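Local coordinates for fibronectin type III domain-containing protein (Simiduia agarivorans, PDB 6P2K) that probably hydrolyses the backbone of xyloglucan or a related beta-glucan, as a glycoside hydrolase of family 74 built from seven-bladed beta-propellers, at residues B[404-418]-B[446-460]. Residues are numbered along the deposited sequence; the frame is centred on the assembly and turned at random.
Sequences YDVAVHENYVIQGQA and SDVQAVDIADAWGVP. With PE3 (3,6,9,12,15,18,21,24,27,30,33,36,39-tridecaoxahentetracontane-1,41-diol), chain V.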
loop_
_atom_site.group_PDB
_atom_site.type_symbol
_atom_site.label_atom_id
_atom_site.label_comp_id
_atom_site.label_asym_id
_atom_site.label_seq_id
_atom_site.Cartn_x
_atom_site.Cartn_y
_atom_site.Cartn_z
ATOM N N TYR B 404 -30.320 -21.246 -10.236
ATOM C CA TYR B 404 -30.211 -22.466 -9.439
ATOM C C TYR B 404 -30.410 -22.210 -7.948
ATOM O O TYR B 404 -31.054 -23.009 -7.260
ATOM C CB TYR B 404 -28.833 -23.110 -9.610
ATOM C CG TYR B 404 -28.448 -23.645 -10.974
ATOM C CD1 TYR B 404 -28.899 -24.884 -11.415
ATOM C CD2 TYR B 404 -27.566 -22.942 -11.788
ATOM C CE1 TYR B 404 -28.513 -25.389 -12.647
ATOM C CE2 TYR B 404 -27.173 -23.440 -13.019
ATOM C CZ TYR B 404 -27.647 -24.659 -13.443
ATOM O OH TYR B 404 -27.252 -25.150 -14.663
ATOM N N ASP B 405 -29.819 -21.135 -7.427
ATOM C CA ASP B 405 -29.630 -20.964 -5.991
ATOM C C ASP B 405 -29.444 -19.478 -5.715
ATOM O O ASP B 405 -29.167 -18.691 -6.626
ATOM C CB ASP B 405 -28.423 -21.785 -5.494
ATOM C CG ASP B 405 -28.531 -22.177 -4.018
ATOM O OD1 ASP B 405 -29.360 -21.558 -3.314
ATOM O OD2 ASP B 405 -27.813 -23.121 -3.572
ATOM N N VAL B 406 -29.615 -19.100 -4.447
ATOM C CA VAL B 406 -29.462 -17.715 -4.012
ATOM C C VAL B 406 -28.806 -17.708 -2.640
ATOM O O VAL B 406 -28.974 -18.637 -1.846
ATOM C CB VAL B 406 -30.819 -16.966 -3.979
ATOM C CG1 VAL B 406 -31.769 -17.609 -2.971
ATOM C CG2 VAL B 406 -30.629 -15.480 -3.678
ATOM N N ALA B 407 -28.032 -16.659 -2.370
ATOM C CA ALA B 407 -27.467 -16.423 -1.050
ATOM C C ALA B 407 -27.457 -14.925 -0.785
ATOM O O ALA B 407 -27.275 -14.121 -1.702
ATOM C CB ALA B 407 -26.051 -16.997 -0.920
ATOM N N VAL B 408 -27.658 -14.553 0.478
ATOM C CA VAL B 408 -27.796 -13.158 0.879
ATOM C C VAL B 408 -26.928 -12.901 2.104
ATOM O O VAL B 408 -26.904 -13.709 3.037
ATOM C CB VAL B 408 -29.265 -12.797 1.187
ATOM C CG1 VAL B 408 -29.370 -11.375 1.719
ATOM C CG2 VAL B 408 -30.137 -12.964 -0.048
ATOM N N HIS B 409 -26.219 -11.772 2.103
ATOM C CA HIS B 409 -25.619 -11.264 3.336
ATOM C C HIS B 409 -25.668 -9.744 3.309
ATOM O O HIS B 409 -24.992 -9.121 2.488
ATOM C CB HIS B 409 -24.186 -11.755 3.520
ATOM C CG HIS B 409 -23.648 -11.489 4.889
ATOM N ND1 HIS B 409 -23.104 -10.274 5.248
ATOM C CD2 HIS B 409 -23.624 -12.258 6.003
ATOM C CE1 HIS B 409 -22.742 -10.318 6.518
ATOM N NE2 HIS B 409 -23.048 -11.509 7.000
ATOM N N GLU B 410 -26.457 -9.156 4.211
ATOM C CA GLU B 410 -26.634 -7.699 4.314
ATOM C C GLU B 410 -27.092 -7.184 2.954
ATOM O O GLU B 410 -28.119 -7.670 2.450
ATOM C CB GLU B 410 -25.353 -7.065 4.861
ATOM C CG GLU B 410 -24.990 -7.505 6.270
ATOM C CD GLU B 410 -23.701 -6.881 6.761
ATOM O OE1 GLU B 410 -23.079 -6.115 5.996
ATOM O OE2 GLU B 410 -23.302 -7.168 7.909
ATOM N N ASN B 411 -26.394 -6.230 2.333
ATOM C CA ASN B 411 -26.783 -5.674 1.041
ATOM C C ASN B 411 -26.373 -6.550 -0.135
ATOM O O ASN B 411 -26.803 -6.282 -1.263
ATOM C CB ASN B 411 -26.170 -4.283 0.867
ATOM C CG ASN B 411 -24.654 -4.312 0.942
ATOM O OD1 ASN B 411 -24.084 -4.576 1.998
ATOM N ND2 ASN B 411 -23.994 -4.058 -0.186
ATOM N N TYR B 412 -25.551 -7.570 0.097
ATOM C CA TYR B 412 -25.036 -8.421 -0.968
ATOM C C TYR B 412 -26.010 -9.557 -1.255
ATOM O O TYR B 412 -26.495 -10.216 -0.330
ATOM C CB TYR B 412 -23.672 -8.994 -0.584
ATOM C CG TYR B 412 -23.107 -9.953 -1.608
ATOM C CD1 TYR B 412 -22.419 -9.487 -2.720
ATOM C CD2 TYR B 412 -23.259 -11.327 -1.459
ATOM C CE1 TYR B 412 -21.901 -10.366 -3.659
ATOM C CE2 TYR B 412 -22.753 -12.208 -2.392
ATOM C CZ TYR B 412 -22.073 -11.722 -3.491
ATOM O OH TYR B 412 -21.556 -12.591 -4.424
ATOM N N VAL B 413 -26.287 -9.782 -2.540
ATOM C CA VAL B 413 -27.079 -10.914 -3.002
ATOM C C VAL B 413 -26.361 -11.530 -4.191
ATOM O O VAL B 413 -25.813 -10.810 -5.034
ATOM C CB VAL B 413 -28.515 -10.502 -3.401
ATOM C CG1 VAL B 413 -29.338 -11.732 -3.781
ATOM C CG2 VAL B 413 -29.193 -9.727 -2.278
ATOM N N ILE B 414 -26.354 -12.859 -4.261
ATOM C CA ILE B 414 -25.847 -13.562 -5.431
ATOM C C ILE B 414 -26.918 -14.523 -5.923
ATOM O O ILE B 414 -27.514 -15.258 -5.128
ATOM C CB ILE B 414 -24.529 -14.312 -5.145
ATOM C CG1 ILE B 414 -24.092 -15.098 -6.385
ATOM C CG2 ILE B 414 -24.665 -15.232 -3.934
ATOM C CD1 ILE B 414 -22.642 -15.531 -6.360
ATOM N N GLN B 415 -27.186 -14.483 -7.228
ATOM C CA GLN B 415 -27.931 -15.526 -7.921
ATOM C C GLN B 415 -26.941 -16.409 -8.664
ATOM O O GLN B 415 -26.133 -15.909 -9.451
ATOM C CB GLN B 415 -28.926 -14.946 -8.928
ATOM C CG GLN B 415 -30.112 -14.203 -8.371
ATOM C CD GLN B 415 -31.071 -13.796 -9.479
ATOM O OE1 GLN B 415 -31.485 -14.628 -10.290
ATOM N NE2 GLN B 415 -31.414 -12.511 -9.532
ATOM N N GLY B 416 -26.997 -17.713 -8.409
ATOM C CA GLY B 416 -26.253 -18.655 -9.219
ATOM C C GLY B 416 -27.088 -19.081 -10.407
ATOM O O GLY B 416 -28.179 -19.630 -10.232
ATOM N N GLN B 417 -26.607 -18.832 -11.619
ATOM C CA GLN B 417 -27.422 -19.017 -12.809
ATOM C C GLN B 417 -26.746 -19.956 -13.798
ATOM O O GLN B 417 -25.531 -20.168 -13.767
ATOM C CB GLN B 417 -27.706 -17.671 -13.494
ATOM C CG GLN B 417 -28.502 -16.698 -12.629
ATOM C CD GLN B 417 -28.897 -15.441 -13.377
ATOM O OE1 GLN B 417 -28.558 -15.268 -14.550
ATOM N NE2 GLN B 417 -29.617 -14.554 -12.702
ATOM N N ALA B 418 -27.566 -20.525 -14.675
ATOM C CA ALA B 418 -27.067 -21.141 -15.891
ATOM C C ALA B 418 -26.827 -20.060 -16.936
ATOM O O ALA B 418 -27.481 -19.012 -16.931
ATOM C CB ALA B 418 -28.057 -22.182 -16.419
ATOM N N SER B 446 -19.801 -19.542 -16.301
ATOM C CA SER B 446 -21.162 -19.295 -16.764
ATOM C C SER B 446 -22.214 -20.187 -16.106
ATOM O O SER B 446 -23.404 -20.007 -16.385
ATOM C CB SER B 446 -21.229 -19.454 -18.286
ATOM O OG SER B 446 -20.412 -20.520 -18.731
ATOM N N ASP B 447 -21.820 -21.119 -15.236
ATOM C CA ASP B 447 -22.759 -22.035 -14.594
ATOM C C ASP B 447 -22.444 -22.112 -13.107
ATOM O O ASP B 447 -21.332 -22.487 -12.728
ATOM C CB ASP B 447 -22.694 -23.425 -15.234
ATOM C CG ASP B 447 -23.863 -24.304 -14.840
ATOM O OD1 ASP B 447 -23.753 -25.015 -13.817
ATOM O OD2 ASP B 447 -24.892 -24.282 -15.551
ATOM N N VAL B 448 -23.424 -21.763 -12.269
ATOM C CA VAL B 448 -23.231 -21.635 -10.821
ATOM C C VAL B 448 -24.412 -22.326 -10.139
ATOM O O VAL B 448 -25.443 -21.705 -9.861
ATOM C CB VAL B 448 -23.110 -20.175 -10.375
ATOM C CG1 VAL B 448 -22.896 -20.093 -8.869
ATOM C CG2 VAL B 448 -21.969 -19.485 -11.113
ATOM N N GLN B 449 -24.252 -23.613 -9.825
ATOM C CA GLN B 449 -25.358 -24.429 -9.336
ATOM C C GLN B 449 -25.577 -24.342 -7.828
ATOM O O GLN B 449 -26.607 -24.823 -7.346
ATOM C CB GLN B 449 -25.147 -25.894 -9.741
ATOM C CG GLN B 449 -25.297 -26.127 -11.243
ATOM C CD GLN B 449 -25.095 -27.576 -11.662
ATOM O OE1 GLN B 449 -25.404 -28.506 -10.917
ATOM N NE2 GLN B 449 -24.578 -27.772 -12.871
ATOM N N ALA B 450 -24.658 -23.740 -7.073
ATOM C CA ALA B 450 -24.817 -23.666 -5.627
ATOM C C ALA B 450 -24.039 -22.478 -5.082
ATOM O O ALA B 450 -22.907 -22.226 -5.501
ATOM C CB ALA B 450 -24.346 -24.962 -4.951
ATOM N N VAL B 451 -24.657 -21.752 -4.146
ATOM C CA VAL B 451 -24.021 -20.649 -3.433
ATOM C C VAL B 451 -24.413 -20.727 -1.963
ATOM O O VAL B 451 -25.452 -21.290 -1.607
ATOM C CB VAL B 451 -24.407 -19.267 -4.016
ATOM C CG1 VAL B 451 -23.795 -19.072 -5.399
ATOM C CG2 VAL B 451 -25.922 -19.108 -4.074
ATOM N N ASP B 452 -23.569 -20.149 -1.106
ATOM C CA ASP B 452 -23.832 -20.062 0.327
ATOM C C ASP B 452 -22.894 -19.017 0.921
ATOM O O ASP B 452 -22.011 -18.492 0.240
ATOM C CB ASP B 452 -23.659 -21.423 1.017
ATOM C CG ASP B 452 -24.591 -21.600 2.212
ATOM O OD1 ASP B 452 -25.100 -20.581 2.735
ATOM O OD2 ASP B 452 -24.813 -22.759 2.632
ATOM N N ILE B 453 -23.101 -18.711 2.201
ATOM C CA ILE B 453 -22.283 -17.742 2.927
ATOM C C ILE B 453 -21.571 -18.468 4.061
ATOM O O ILE B 453 -22.223 -19.066 4.926
ATOM C CB ILE B 453 -23.115 -16.572 3.478
ATOM C CG1 ILE B 453 -24.017 -15.980 2.392
ATOM C CG2 ILE B 453 -22.200 -15.501 4.068
ATOM C CD1 ILE B 453 -23.267 -15.284 1.270
ATOM N N ALA B 454 -20.240 -18.399 4.068
ATOM C CA ALA B 454 -19.405 -19.016 5.087
ATOM C C ALA B 454 -18.770 -17.938 5.968
ATOM O O ALA B 454 -19.130 -16.757 5.904
ATOM C CB ALA B 454 -18.343 -19.903 4.432
ATOM N N ASP B 455 -17.798 -18.348 6.784
ATOM C CA ASP B 455 -17.172 -17.465 7.767
ATOM C C ASP B 455 -15.670 -17.726 7.781
ATOM O O ASP B 455 -15.230 -18.798 8.207
ATOM C CB ASP B 455 -17.773 -17.688 9.153
ATOM C CG ASP B 455 -16.921 -17.106 10.255
ATOM O OD1 ASP B 455 -16.617 -15.901 10.181
ATOM O OD2 ASP B 455 -16.555 -17.850 11.189
ATOM N N ALA B 456 -14.887 -16.745 7.334
ATOM C CA ALA B 456 -13.429 -16.851 7.283
ATOM C C ALA B 456 -12.830 -15.884 8.302
ATOM O O ALA B 456 -12.658 -14.695 8.016
ATOM C CB ALA B 456 -12.913 -16.566 5.875
ATOM N N TRP B 457 -12.500 -16.406 9.483
ATOM C CA TRP B 457 -11.919 -15.609 10.564
ATOM C C TRP B 457 -12.789 -14.398 10.892
ATOM O O TRP B 457 -12.291 -13.300 11.144
ATOM C CB TRP B 457 -10.494 -15.157 10.228
ATOM C CG TRP B 457 -9.540 -16.240 9.802
ATOM C CD1 TRP B 457 -8.796 -16.262 8.657
ATOM C CD2 TRP B 457 -9.194 -17.432 10.525
ATOM N NE1 TRP B 457 -8.021 -17.394 8.615
ATOM C CE2 TRP B 457 -8.248 -18.131 9.748
ATOM C CE3 TRP B 457 -9.598 -17.979 11.749
ATOM C CZ2 TRP B 457 -7.699 -19.347 10.152
ATOM C CZ3 TRP B 457 -9.052 -19.190 12.149
ATOM C CH2 TRP B 457 -8.112 -19.859 11.351
ATOM N N GLY B 458 -14.106 -14.590 10.872
ATOM C CA GLY B 458 -15.029 -13.529 11.207
ATOM C C GLY B 458 -15.520 -12.699 10.039
ATOM O O GLY B 458 -16.406 -11.857 10.229
ATOM N N VAL B 459 -14.982 -12.899 8.843
ATOM C CA VAL B 459 -15.397 -12.160 7.654
ATOM C C VAL B 459 -16.372 -13.033 6.870
ATOM O O VAL B 459 -15.994 -14.140 6.457
ATOM C CB VAL B 459 -14.193 -11.765 6.783
ATOM C CG1 VAL B 459 -14.616 -10.799 5.690
ATOM C CG2 VAL B 459 -13.092 -11.147 7.636
ATOM N N PRO B 460 -17.605 -12.584 6.634
ATOM C CA PRO B 460 -18.535 -13.384 5.830
ATOM C C PRO B 460 -17.997 -13.575 4.421
ATOM O O PRO B 460 -17.460 -12.649 3.811
ATOM C CB PRO B 460 -19.823 -12.553 5.841
ATOM C CG PRO B 460 -19.382 -11.156 6.148
ATOM C CD PRO B 460 -18.175 -11.286 7.031
HETATM O O43 PE3 V . -19.247 -12.933 10.054
HETATM C C42 PE3 V . -20.057 -14.100 10.212
HETATM C C41 PE3 V . -20.656 -14.504 8.863
HETATM O O40 PE3 V . -21.462 -15.669 9.084
HETATM C C39 PE3 V . -22.081 -16.106 7.868
HETATM C C38 PE3 V . -22.917 -17.344 8.167
HETATM O O37 PE3 V . -23.927 -17.029 9.142
#
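Two neighbouring blades of a beta-propeller meet here, in the glycoside hydrolase part of the longer protein, the sheet holding strands 403-409 and 412-417 lying against strand 447-456, the first strand of the next. Tyr404 and Asp447 join them at one end: the phenol OH donates to OD2 of Asp447 at 2.7 Å, meeting the carboxylate on its syn side, with ring and carboxylate planes 68° apart. CG of Gln449 lies over the ring centre, 3.5 Å from the centroid of Tyr404, a CH-pi contact. The extended chain of Gln449 then carries NE2 to OD1 of Asp447 (3.0 Å), so each carboxylate oxygen takes one of these bonds. A leucine in place of Tyr404 would probably leave OD2 of Asp447 without its hydroxyl partner and deprive the Gln449 methylene of the ring face it rests on. Beside this group, the backbone N of Val448 donates to O of Gln417 (3.0 Å).

Further along, Val451 fills the seam. With CG1 anti to the carbonyl carbon (chi1 -69°), that methyl meets CD1 of Ile414 tip to tip at 3.8 Å, while CG2 is turned onto CB of Ala407. Ile453 continues the apolar line, its CD1 3.9 Å from CB of Ala407. At the far end CB of Pro460 sits over the imidazole face of His409, 3.7 Å from its centroid, while ND1 of that ring is hydrogen-bonded to His487.

Asp405 ties the seam to a metal: its OD2 binds zinc together with Asp513 of strand 511-516, and Val451 N adds a weak hydrogen bond to the same oxygen. Side chains interleaved between adjacent antiparallel sheets, with few backbone bonds between them, are characteristic of the blade-to-blade interfaces of the seven-bladed propellers from which family 74 enzymes are built.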